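Local coordinates for protein acetyltransferase (Elizabethkingia anophelis, PDB 6AO7) that binds acetyl-CoA and, as a dimeric GNAT-family acetyltransferase, probably transfers the acetyl group to an acceptor substrate, at residues 90-95 with 125-130. Sequence-based numbering, arbitrary orientation.
With SO4 (sulfate ion), chain C.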
loop_
_atom_site.group_PDB
_atom_site.type_symbol
_atom_site.label_atom_id
_atom_site.label_comp_id
_atom_site.label_asym_id
_atom_site.label_seq_id
_atom_site.Cartn_x
_atom_site.Cartn_y
_atom_site.Cartn_z
ATOM N N GLN A 90 -6.733 -19.279 -1.243
ATOM C CA GLN A 90 -7.843 -20.200 -1.031
ATOM C C GLN A 90 -8.644 -19.803 0.201
ATOM O O GLN A 90 -9.881 -19.844 0.185
ATOM C CB GLN A 90 -7.320 -21.633 -0.897
ATOM C CG GLN A 90 -6.810 -22.219 -2.198
ATOM C CD GLN A 90 -7.820 -22.089 -3.327
ATOM O OE1 GLN A 90 -7.557 -21.430 -4.342
ATOM N NE2 GLN A 90 -8.989 -22.709 -3.153
ATOM N N LEU A 91 -7.954 -19.402 1.274
ATOM C CA LEU A 91 -8.655 -18.935 2.468
ATOM C C LEU A 91 -9.510 -17.709 2.158
ATOM O O LEU A 91 -10.675 -17.638 2.562
ATOM C CB LEU A 91 -7.656 -18.632 3.591
ATOM C CG LEU A 91 -6.920 -19.806 4.247
ATOM C CD1 LEU A 91 -6.120 -19.330 5.446
ATOM C CD2 LEU A 91 -7.897 -20.870 4.678
ATOM N N LEU A 92 -8.952 -16.731 1.430
ATOM C CA LEU A 92 -9.702 -15.510 1.154
ATOM C C LEU A 92 -10.969 -15.796 0.349
ATOM O O LEU A 92 -12.029 -15.215 0.624
ATOM C CB LEU A 92 -8.815 -14.493 0.430
ATOM C CG LEU A 92 -7.718 -13.853 1.290
ATOM C CD1 LEU A 92 -6.737 -13.100 0.417
ATOM C CD2 LEU A 92 -8.362 -12.914 2.308
ATOM N N LYS A 93 -10.877 -16.681 -0.648
ATOM C CA LYS A 93 -12.058 -17.116 -1.393
ATOM C C LYS A 93 -13.105 -17.728 -0.472
ATOM O O LYS A 93 -14.312 -17.521 -0.662
ATOM C CB LYS A 93 -11.656 -18.136 -2.464
ATOM N N ASP A 94 -12.664 -18.526 0.505
ATOM C CA ASP A 94 -13.609 -19.154 1.419
ATOM C C ASP A 94 -14.259 -18.122 2.331
ATOM O O ASP A 94 -15.457 -18.212 2.606
ATOM C CB ASP A 94 -12.906 -20.240 2.231
ATOM C CG ASP A 94 -13.876 -21.146 2.943
ATOM O OD1 ASP A 94 -14.426 -22.042 2.275
ATOM O OD2 ASP A 94 -14.097 -20.962 4.160
ATOM N N VAL A 95 -13.493 -17.127 2.797
ATOM C CA VAL A 95 -14.067 -16.071 3.635
ATOM C C VAL A 95 -15.166 -15.337 2.885
ATOM O O VAL A 95 -16.228 -15.036 3.448
ATOM C CB VAL A 95 -12.989 -15.075 4.093
ATOM C CG1 VAL A 95 -13.639 -13.953 4.911
ATOM C CG2 VAL A 95 -11.923 -15.756 4.880
ATOM N N TYR A 125 -7.604 -10.207 -4.746
ATOM C CA TYR A 125 -8.850 -10.920 -4.505
ATOM C C TYR A 125 -10.058 -9.999 -4.340
ATOM O O TYR A 125 -11.133 -10.460 -3.941
ATOM C CB TYR A 125 -8.695 -11.849 -3.304
ATOM C CG TYR A 125 -7.914 -13.097 -3.676
ATOM C CD1 TYR A 125 -8.556 -14.197 -4.240
ATOM C CD2 TYR A 125 -6.538 -13.164 -3.508
ATOM C CE1 TYR A 125 -7.851 -15.336 -4.601
ATOM C CE2 TYR A 125 -5.823 -14.310 -3.865
ATOM C CZ TYR A 125 -6.487 -15.387 -4.415
ATOM O OH TYR A 125 -5.794 -16.528 -4.774
ATOM N N GLY A 126 -9.922 -8.722 -4.670
ATOM C CA GLY A 126 -11.081 -7.864 -4.830
ATOM C C GLY A 126 -11.231 -6.773 -3.799
ATOM O O GLY A 126 -12.190 -5.999 -3.882
ATOM N N PHE A 127 -10.324 -6.672 -2.838
ATOM C CA PHE A 127 -10.407 -5.623 -1.832
ATOM C C PHE A 127 -9.873 -4.317 -2.395
ATOM O O PHE A 127 -8.851 -4.297 -3.078
ATOM C CB PHE A 127 -9.604 -6.013 -0.595
ATOM C CG PHE A 127 -10.221 -7.088 0.215
ATOM C CD1 PHE A 127 -9.985 -8.439 -0.066
ATOM C CD2 PHE A 127 -11.026 -6.761 1.295
ATOM C CE1 PHE A 127 -10.554 -9.434 0.720
ATOM C CE2 PHE A 127 -11.596 -7.748 2.070
ATOM C CZ PHE A 127 -11.361 -9.091 1.784
ATOM N N ARG A 128 -10.579 -3.225 -2.115
ATOM C CA ARG A 128 -10.132 -1.887 -2.489
ATOM C C ARG A 128 -9.587 -1.192 -1.250
ATOM O O ARG A 128 -10.127 -1.357 -0.157
ATOM C CB ARG A 128 -11.284 -1.062 -3.071
ATOM C CG ARG A 128 -11.924 -1.644 -4.324
ATOM C CD ARG A 128 -11.238 -1.177 -5.603
ATOM N NE ARG A 128 -11.341 0.268 -5.826
ATOM C CZ ARG A 128 -12.342 0.863 -6.472
ATOM N NH1 ARG A 128 -13.342 0.144 -6.957
ATOM N NH2 ARG A 128 -12.343 2.185 -6.634
ATOM N N ILE A 129 -8.538 -0.388 -1.416
ATOM C CA ILE A 129 -8.057 0.389 -0.280
ATOM C C ILE A 129 -9.053 1.508 0.011
ATOM O O ILE A 129 -9.428 2.267 -0.890
ATOM C CB ILE A 129 -6.649 0.927 -0.557
ATOM C CG1 ILE A 129 -5.680 -0.232 -0.801
ATOM C CG2 ILE A 129 -6.192 1.807 0.582
ATOM C CD1 ILE A 129 -4.277 0.233 -1.107
ATOM N N THR A 130 -9.531 1.592 1.260
ATOM C CA THR A 130 -10.584 2.576 1.521
ATOM C C THR A 130 -10.311 3.546 2.666
ATOM O O THR A 130 -10.864 4.652 2.664
ATOM C CB THR A 130 -11.930 1.893 1.778
ATOM O OG1 THR A 130 -11.813 0.928 2.838
ATOM C CG2 THR A 130 -12.450 1.233 0.499
HETATM S S SO4 C . -16.883 1.955 -8.266
HETATM O O1 SO4 C . -17.910 1.083 -7.705
HETATM O O2 SO4 C . -16.404 1.397 -9.528
HETATM O O3 SO4 C . -15.766 2.061 -7.334
HETATM O O4 SO4 C . -17.453 3.282 -8.491
HETATM O O HOH W 1 -4.985 -19.726 -4.060
#
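Leu92 packs its CD1 methyl against the ring of Tyr125 and brings CD2 near that of Phe127, where helix 87-101 meets the turn leading from helix 116-124 into strand 128-133 of the GNAT fold. CD1 lies 3.9 Å from CD2 of Tyr125, with the two side chains crossing at about a right angle, while the other methyl makes a looser approach, 4.4 Å from CE1 of Phe127. A branched leucine suits this place because one residue serves both rings and still packs on Ile73, Ile76 and Leu121. Its CB already faces the turn, and with CG beside the backbone N (chi1 -71°) the forked end reaches both rings.

A Schellman motif ends helix 116-124, with hydrogen bonds from Phe127 N to Tyr122 O and from Gly126 N to Gln123 O. Gly126, at a positive phi of 112°, is the C-prime residue; lacking a side chain, it takes this backbone shape without crowding the carbonyl oxygen of Tyr125. Beyond it, Phe127 fills the core against Leu107, Ile109, Leu158 and Met160. Tyr125 suits a partly exposed place, its ring packing on Leu92 while its hydroxyl meets water; its side chain lies about 5 Å from the bound acetyl-CoA. Arg128 NH2 forms a salt bridge with Asp154 of the second subunit. One water links the two segments, donating to Gln90 OE1 at 3.1 Å and, weakly, to Tyr125 OH at 3.4 Å.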